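Local coordinates for protein Ifi204 (Mus musculus domesticus, PDB 5YZW) that probably binds double-stranded DNA through its HIN domain, as a PYHIN-family DNA sensor of interferon-inducible innate immunity, at residues G9-M14 with V37-E42; K30-A35 with K47-A52. One frame throughout, in Å; residues are numbered along the deposited sequence.

How the contacts relate
Contacts 1 and 2 lie in the same curled sheet, one of the two OB-type beta folds that make up a HIN domain, with their centres about 18 Å apart. Strand 30-38 serves both: its last residues pair with strand 11-25 in contact 1, and its earlier part pairs with strand 43-48 in contact 2, placing it between its two hairpin partners. The centre of contact 1, which is partly buried, lies about 17 Å from the centre of the chain; the centre of contact 2, which is buried, lies about 11 Å from it. Contact 2 also borders the second half of the domain through His187.

Contact 1 (G9-M14 with V37-E42); sequences GPKQVM and VATETE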
ATOM      1  N   GLY A   9     -10.634  19.164   3.367  1.00 45.04           N
ATOM      2  CA  GLY A   9      -9.421  19.298   4.144  1.00 38.79           C
ATOM      3  C   GLY A   9      -9.352  20.698   4.711  1.00 51.16           C
ATOM      4  O   GLY A   9     -10.363  21.413   4.732  1.00 46.02           O
ATOM      5  N   PRO A  10      -8.161  21.125   5.192  1.00 48.99           N
ATOM      6  CA  PRO A  10      -6.927  20.312   5.157  1.00 48.92           C
ATOM      7  C   PRO A  10      -6.774  19.293   6.300  1.00 53.00           C
ATOM      8  O   PRO A  10      -7.200  19.561   7.427  1.00 49.57           O
ATOM      9  CB  PRO A  10      -5.824  21.365   5.246  1.00 46.48           C
ATOM     10  CG  PRO A  10      -6.461  22.509   6.117  1.00 52.01           C
ATOM     11  CD  PRO A  10      -7.961  22.446   5.833  1.00 52.81           C
ATOM     12  N   LYS A  11      -6.194  18.127   5.994  1.00 43.74           N
ATOM     13  CA  LYS A  11      -5.767  17.164   7.010  1.00 45.94           C
ATOM     14  C   LYS A  11      -4.265  17.303   7.206  1.00 47.71           C
ATOM     15  O   LYS A  11      -3.499  17.246   6.235  1.00 45.97           O
ATOM     16  CB  LYS A  11      -6.091  15.711   6.616  1.00 42.52           C
ATOM     17  CG  LYS A  11      -5.911  14.691   7.787  1.00 40.88           C
ATOM     18  CD  LYS A  11      -6.055  13.185   7.339  1.00 37.96           C
ATOM     19  CE  LYS A  11      -7.406  12.927   6.718  1.00 39.09           C
ATOM     20  NZ  LYS A  11      -8.514  13.278   7.661  1.00 38.76           N
ATOM     21  N   GLN A  12      -3.843  17.458   8.455  1.00 42.37           N
ATOM     22  CA  GLN A  12      -2.446  17.700   8.797  1.00 46.48           C
ATOM     23  C   GLN A  12      -1.837  16.399   9.277  1.00 47.15           C
ATOM     24  O   GLN A  12      -2.269  15.858  10.297  1.00 48.27           O
ATOM     25  CB  GLN A  12      -2.305  18.768   9.889  1.00 50.07           C
ATOM     26  CG  GLN A  12      -2.168  20.179   9.385  1.00 63.62           C
ATOM     27  CD  GLN A  12      -1.883  21.165  10.509  1.00 74.26           C
ATOM     28  OE1 GLN A  12      -1.434  20.776  11.595  1.00 76.95           O
ATOM     29  NE2 GLN A  12      -2.118  22.453  10.243  1.00 62.27           N
ATOM     30  N   VAL A  13      -0.833  15.896   8.552  1.00 46.76           N
ATOM     31  CA  VAL A  13      -0.302  14.561   8.819  1.00 44.65           C
ATOM     32  C   VAL A  13       1.220  14.549   8.784  1.00 48.16           C
ATOM     33  O   VAL A  13       1.868  15.395   8.164  1.00 49.37           O
ATOM     34  CB  VAL A  13      -0.854  13.490   7.838  1.00 40.63           C
ATOM     35  CG1 VAL A  13      -2.358  13.440   7.895  1.00 38.36           C
ATOM     36  CG2 VAL A  13      -0.405  13.780   6.401  1.00 34.94           C
ATOM     37  N   MET A  14       1.783  13.545   9.448  1.00 44.61           N
ATOM     38  CA  MET A  14       3.179  13.193   9.269  1.00 45.96           C
ATOM     39  C   MET A  14       3.284  12.004   8.318  1.00 44.72           C
ATOM     40  O   MET A  14       2.561  11.019   8.470  1.00 43.85           O
ATOM     41  CB  MET A  14       3.848  12.850  10.596  1.00 51.19           C
ATOM     42  CG  MET A  14       5.361  12.769  10.433  1.00 62.93           C
ATOM     43  SD  MET A  14       6.264  12.265  11.895  1.00 72.14           S
ATOM     44  CE  MET A  14       6.559  13.855  12.694  1.00 71.05           C
ATOM     45  N   VAL A  37       0.435   7.706   6.193  1.00 43.85           N
ATOM     46  CA  VAL A  37       0.546   8.977   6.916  1.00 40.55           C
ATOM     47  C   VAL A  37      -0.275   8.874   8.193  1.00 47.10           C
ATOM     48  O   VAL A  37      -1.060   7.942   8.374  1.00 42.36           O
ATOM     49  CB  VAL A  37       0.090  10.204   6.098  1.00 34.89           C
ATOM     50  CG1 VAL A  37       0.881  10.343   4.810  1.00 35.65           C
ATOM     51  CG2 VAL A  37      -1.421  10.185   5.843  1.00 35.12           C
ATOM     52  N   ALA A  38      -0.095   9.855   9.085  1.00 43.02           N
ATOM     53  CA  ALA A  38      -0.759   9.783  10.381  1.00 47.27           C
ATOM     54  C   ALA A  38      -1.079  11.171  10.911  1.00 45.52           C
ATOM     55  O   ALA A  38      -0.242  12.077  10.837  1.00 43.70           O
ATOM     56  CB  ALA A  38       0.102   9.046  11.410  1.00 42.86           C
ATOM     57  N   THR A  39      -2.292  11.329  11.445  1.00 46.97           N
ATOM     58  CA  THR A  39      -2.578  12.391  12.409  1.00 44.66           C
ATOM     59  C   THR A  39      -2.059  11.934  13.763  1.00 50.13           C
ATOM     60  O   THR A  39      -1.427  10.884  13.881  1.00 44.93           O
ATOM     61  CB  THR A  39      -4.066  12.708  12.480  1.00 47.77           C
ATOM     62  OG1 THR A  39      -4.772  11.559  12.956  1.00 48.74           O
ATOM     63  CG2 THR A  39      -4.623  13.147  11.124  1.00 46.77           C
ATOM     64  N   GLU A  40      -2.330  12.704  14.819  1.00 44.10           N
ATOM     65  CA  GLU A  40      -1.927  12.261  16.149  1.00 49.79           C
ATOM     66  C   GLU A  40      -2.703  11.037  16.642  1.00 53.02           C
ATOM     67  O   GLU A  40      -2.203  10.320  17.517  1.00 58.14           O
ATOM     68  CB  GLU A  40      -2.072  13.423  17.146  1.00 56.39           C
ATOM     69  CG  GLU A  40      -1.362  14.680  16.648  1.00 68.53           C
ATOM     70  CD  GLU A  40      -0.972  15.658  17.763  1.00 88.22           C
ATOM     71  OE1 GLU A  40      -0.032  15.366  18.540  1.00 93.92           O
ATOM     72  OE2 GLU A  40      -1.603  16.735  17.839  1.00 89.54           O
ATOM     73  N   THR A  41      -3.889  10.747  16.093  1.00 51.66           N
ATOM     74  CA  THR A  41      -4.661   9.599  16.569  1.00 47.86           C
ATOM     75  C   THR A  41      -4.988   8.531  15.522  1.00 54.01           C
ATOM     76  O   THR A  41      -5.431   7.442  15.905  1.00 54.98           O
ATOM     77  CB  THR A  41      -5.975  10.072  17.210  1.00 54.82           C
ATOM     78  OG1 THR A  41      -6.777  10.739  16.230  1.00 58.23           O
ATOM     79  CG2 THR A  41      -5.697  11.030  18.358  1.00 55.27           C
ATOM     80  N   GLU A  42      -4.797   8.793  14.230  1.00 50.92           N
ATOM     81  CA  GLU A  42      -5.190   7.844  13.190  1.00 56.04           C
ATOM     82  C   GLU A  42      -4.117   7.784  12.111  1.00 44.30           C
ATOM     83  O   GLU A  42      -3.332   8.714  11.943  1.00 47.00           O
ATOM     84  CB  GLU A  42      -6.517   8.230  12.530  1.00 51.40           C
ATOM     85  CG  GLU A  42      -7.743   8.158  13.410  1.00 53.67           C
ATOM     86  CD  GLU A  42      -8.965   8.668  12.685  1.00 56.01           C
ATOM     87  OE1 GLU A  42      -9.042   9.903  12.447  1.00 51.14           O
ATOM     88  OE2 GLU A  42      -9.832   7.835  12.331  1.00 49.15           O
TER
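Met14 and Ala38 form an antiparallel hydrogen-bonded pair, their CA atoms 5.3 Å apart. Met14 N gives its hydrogen to Ala38 O at 2.9 Å, and Ala38 N returns one to Met14 O at 3.0 Å; the first bond is the straighter, 161° at the hydrogen against 138°. Two CA-H...O contacts flank them, from Val13 CA to Ala38 O and from Val37 CA to Met14 O, so each carbonyl oxygen receives an N-H and a C-H.

The apolar part is carried by Val13 and Val37, which cross obliquely. CG2 of Val13, the methyl between the backbone N and the carbonyl carbon, is the branch that reaches Val37: it rests on CB of Val37 at 3.6 Å and also approaches both of its methyls. Ile63 and Ile65 of strand 62-71 touch Val13, while Phe44 and Val46 touch Val37. Farther out, Thr39 CG2 lies 4.0 Å from Val13 CG1 and 3.9 Å from Lys11 CG; the Thr39 and Lys11 side chains meet at about a right angle. The lysine chain then bends at its last two torsions, and its ammonium group makes a cation-pi contact with Phe44.

The two branches of Thr39 do different work. Its methyl faces strand 11-25, whereas OG1, placed by a chi1 of 63°, turns back into its own loop and accepts from Glu42 N at 3.0 Å in an ST motif; a weak bond from Thr41 N reaches the same oxygen.

At the end far from its turn, the hairpin of strands 11-25 and 30-38 is thus joined by a two-bond backbone pair backed by valines, while the threonine hydroxyl holds the turn leading toward strand 43-48.

Contact 2 (K30-A35 with K47-A52); sequences KRMFHA and KVFDTA
Strands 30-38 and 43-48 run antiparallel, with Phe33 and Val48 as a hydrogen-bonded pair and His34 and Lys47 as the non-hydrogen-bonded pair beside it. Phe33 N bonds to Val48 O, and Val48 N to Phe33 O, both at 3.0 Å; the second is nearly linear, 172° at the hydrogen. Beyond Val48 an Asx turn from Asp50 OD1 to Ala52 N starts a 3-10 segment.

On one face the Phe33 ring lies over Val48, whose CB stands 3.7 Å from the ring centroid in a CH-pi contact, with CG1 3.4 Å from CZ. A chi1 of 59°, CG between the backbone N and carbonyl carbon, lays the ring alongside Val48 of the partner strand. Thr51 CG2 packs on Met32 N at 3.5 Å and on Arg31 CB.

On the face of His34 and Lys47, Met32 CE touches both Lys47 CG and Phe49 CE1, apolar contacts of 3.7 and 3.8 Å. Met32 SD lies 5.0 Å from the Phe49 ring centroid, an oblique Met-aromatic contact. Lys47, extended beyond CG, passes His34 CE1. His34 NE2 bonds to His187 O and Lys47 NZ to His187 ND1, so this largely apolar core ends in polar links to the second half of the domain.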
ATOM      1  N   LYS A  30       0.877   6.207 -16.937  1.00 51.59           N
ATOM      2  CA  LYS A  30       0.322   6.837 -15.743  1.00 50.54           C
ATOM      3  C   LYS A  30       1.095   6.386 -14.509  1.00 58.15           C
ATOM      4  O   LYS A  30       1.401   5.198 -14.353  1.00 54.11           O
ATOM      5  CB  LYS A  30      -1.159   6.493 -15.582  1.00 51.49           C
ATOM      6  CG  LYS A  30      -2.073   7.035 -16.676  1.00 56.60           C
ATOM      7  CD  LYS A  30      -3.496   7.222 -16.132  1.00 72.23           C
ATOM      8  CE  LYS A  30      -4.519   7.153 -17.259  1.00 81.76           C
ATOM      9  NZ  LYS A  30      -5.863   7.605 -16.806  1.00 89.04           N
ATOM     10  N   ARG A  31       1.410   7.340 -13.624  1.00 50.63           N
ATOM     11  CA  ARG A  31       2.256   7.079 -12.467  1.00 49.92           C
ATOM     12  C   ARG A  31       1.521   7.339 -11.157  1.00 52.18           C
ATOM     13  O   ARG A  31       0.621   8.189 -11.076  1.00 47.60           O
ATOM     14  CB  ARG A  31       3.538   7.930 -12.503  1.00 49.33           C
ATOM     15  CG  ARG A  31       4.267   7.904 -13.845  1.00 50.86           C
ATOM     16  CD  ARG A  31       5.375   6.846 -13.887  1.00 53.20           C
ATOM     17  NE  ARG A  31       6.507   7.120 -12.998  1.00 50.04           N
ATOM     18  CZ  ARG A  31       7.517   6.271 -12.816  1.00 56.47           C
ATOM     19  NH1 ARG A  31       7.516   5.107 -13.462  1.00 50.44           N
ATOM     20  NH2 ARG A  31       8.527   6.576 -12.002  1.00 47.42           N
ATOM     21  N   MET A  32       1.944   6.613 -10.121  1.00 41.02           N
ATOM     22  CA  MET A  32       1.407   6.795  -8.781  1.00 42.96           C
ATOM     23  C   MET A  32       2.474   6.346  -7.789  1.00 47.03           C
ATOM     24  O   MET A  32       3.454   5.699  -8.169  1.00 43.95           O
ATOM     25  CB  MET A  32       0.103   6.009  -8.610  1.00 43.62           C
ATOM     26  CG  MET A  32       0.331   4.532  -8.343  1.00 49.20           C
ATOM     27  SD  MET A  32      -1.195   3.589  -8.296  1.00 49.59           S
ATOM     28  CE  MET A  32      -1.766   3.981  -6.633  1.00 46.83           C
ATOM     29  N   PHE A  33       2.304   6.728  -6.513  1.00 39.46           N
ATOM     30  CA  PHE A  33       2.965   6.014  -5.425  1.00 36.97           C
ATOM     31  C   PHE A  33       2.008   5.888  -4.247  1.00 39.04           C
ATOM     32  O   PHE A  33       0.927   6.495  -4.218  1.00 41.95           O
ATOM     33  CB  PHE A  33       4.303   6.645  -4.995  1.00 37.81           C
ATOM     34  CG  PHE A  33       4.200   8.083  -4.530  1.00 44.64           C
ATOM     35  CD1 PHE A  33       3.895   8.379  -3.207  1.00 39.45           C
ATOM     36  CD2 PHE A  33       4.439   9.123  -5.402  1.00 42.02           C
ATOM     37  CE1 PHE A  33       3.818   9.726  -2.746  1.00 41.42           C
ATOM     38  CE2 PHE A  33       4.360  10.471  -4.965  1.00 45.60           C
ATOM     39  CZ  PHE A  33       4.046  10.759  -3.638  1.00 41.22           C
ATOM     40  N   HIS A  34       2.406   5.051  -3.288  1.00 38.98           N
ATOM     41  CA  HIS A  34       1.649   4.784  -2.071  1.00 40.67           C
ATOM     42  C   HIS A  34       2.380   5.411  -0.893  1.00 45.86           C
ATOM     43  O   HIS A  34       3.615   5.452  -0.869  1.00 41.04           O
ATOM     44  CB  HIS A  34       1.498   3.277  -1.814  1.00 37.72           C
ATOM     45  CG  HIS A  34       0.498   2.593  -2.691  1.00 44.74           C
ATOM     46  ND1 HIS A  34      -0.832   2.457  -2.347  1.00 46.96           N
ATOM     47  CD2 HIS A  34       0.643   1.966  -3.880  1.00 45.31           C
ATOM     48  CE1 HIS A  34      -1.465   1.804  -3.306  1.00 45.22           C
ATOM     49  NE2 HIS A  34      -0.595   1.501  -4.251  1.00 45.63           N
ATOM     50  N   ALA A  35       1.616   5.905   0.080  1.00 38.77           N
ATOM     51  CA  ALA A  35       2.175   6.458   1.301  1.00 42.76           C
ATOM     52  C   ALA A  35       1.306   6.036   2.470  1.00 40.74           C
ATOM     53  O   ALA A  35       0.091   5.846   2.326  1.00 40.96           O
ATOM     54  CB  ALA A  35       2.261   7.998   1.263  1.00 42.11           C
ATOM     55  N   LYS A  47      -3.056   7.119  -1.766  1.00 41.50           N
ATOM     56  CA  LYS A  47      -2.704   6.915  -3.162  1.00 41.41           C
ATOM     57  C   LYS A  47      -2.468   8.276  -3.798  1.00 45.39           C
ATOM     58  O   LYS A  47      -3.385   9.105  -3.862  1.00 44.99           O
ATOM     59  CB  LYS A  47      -3.817   6.169  -3.889  1.00 39.67           C
ATOM     60  CG  LYS A  47      -3.794   4.661  -3.661  1.00 36.40           C
ATOM     61  CD  LYS A  47      -5.132   4.026  -4.078  1.00 42.20           C
ATOM     62  CE  LYS A  47      -5.074   2.487  -4.055  1.00 43.97           C
ATOM     63  NZ  LYS A  47      -6.360   1.935  -4.542  1.00 41.11           N
ATOM     64  N   VAL A  48      -1.242   8.507  -4.257  1.00 38.12           N
ATOM     65  CA  VAL A  48      -0.821   9.780  -4.829  1.00 41.99           C
ATOM     66  C   VAL A  48      -0.699   9.584  -6.327  1.00 45.32           C
ATOM     67  O   VAL A  48       0.199   8.869  -6.799  1.00 43.04           O
ATOM     68  CB  VAL A  48       0.498  10.262  -4.216  1.00 43.47           C
ATOM     69  CG1 VAL A  48       0.949  11.556  -4.881  1.00 50.11           C
ATOM     70  CG2 VAL A  48       0.322  10.441  -2.695  1.00 41.12           C
ATOM     71  N   PHE A  49      -1.609  10.208  -7.084  1.00 42.13           N
ATOM     72  CA  PHE A  49      -1.625  10.066  -8.539  1.00 48.32           C
ATOM     73  C   PHE A  49      -0.945  11.214  -9.286  1.00 53.66           C
ATOM     74  O   PHE A  49      -0.827  11.139 -10.515  1.00 51.13           O
ATOM     75  CB  PHE A  49      -3.068   9.912  -9.032  1.00 50.44           C
ATOM     76  CG  PHE A  49      -3.737   8.660  -8.538  1.00 53.85           C
ATOM     77  CD1 PHE A  49      -3.404   7.422  -9.075  1.00 51.76           C
ATOM     78  CD2 PHE A  49      -4.681   8.714  -7.517  1.00 41.53           C
ATOM     79  CE1 PHE A  49      -4.012   6.257  -8.621  1.00 50.14           C
ATOM     80  CE2 PHE A  49      -5.288   7.559  -7.064  1.00 50.15           C
ATOM     81  CZ  PHE A  49      -4.952   6.325  -7.622  1.00 55.19           C
ATOM     82  N   ASP A  50      -0.504  12.270  -8.591  1.00 49.26           N
ATOM     83  CA  ASP A  50       0.378  13.293  -9.164  1.00 50.85           C
ATOM     84  C   ASP A  50       1.755  13.084  -8.539  1.00 50.49           C
ATOM     85  O   ASP A  50       2.033  13.583  -7.441  1.00 44.62           O
ATOM     86  CB  ASP A  50      -0.145  14.704  -8.892  1.00 50.91           C
ATOM     87  CG  ASP A  50       0.625  15.776  -9.653  1.00 54.25           C
ATOM     88  OD1 ASP A  50       1.727  15.491 -10.173  1.00 48.68           O
ATOM     89  OD2 ASP A  50       0.132  16.921  -9.717  1.00 53.24           O
ATOM     90  N   THR A  51       2.623  12.359  -9.244  1.00 44.67           N
ATOM     91  CA  THR A  51       3.888  11.988  -8.629  1.00 43.50           C
ATOM     92  C   THR A  51       4.863  13.144  -8.553  1.00 47.31           C
ATOM     93  O   THR A  51       5.958  12.969  -7.996  1.00 45.24           O
ATOM     94  CB  THR A  51       4.502  10.780  -9.364  1.00 39.08           C
ATOM     95  OG1 THR A  51       4.680  11.090 -10.752  1.00 43.90           O
ATOM     96  CG2 THR A  51       3.558   9.599  -9.238  1.00 38.56           C
ATOM     97  N   ALA A  52       4.493  14.333  -9.041  1.00 43.77           N
ATOM     98  CA  ALA A  52       5.294  15.503  -8.697  1.00 53.30           C
ATOM     99  C   ALA A  52       5.416  15.641  -7.186  1.00 53.15           C
ATOM    100  O   ALA A  52       6.422  16.156  -6.684  1.00 45.92           O
ATOM    101  CB  ALA A  52       4.700  16.781  -9.302  1.00 45.31           C
TER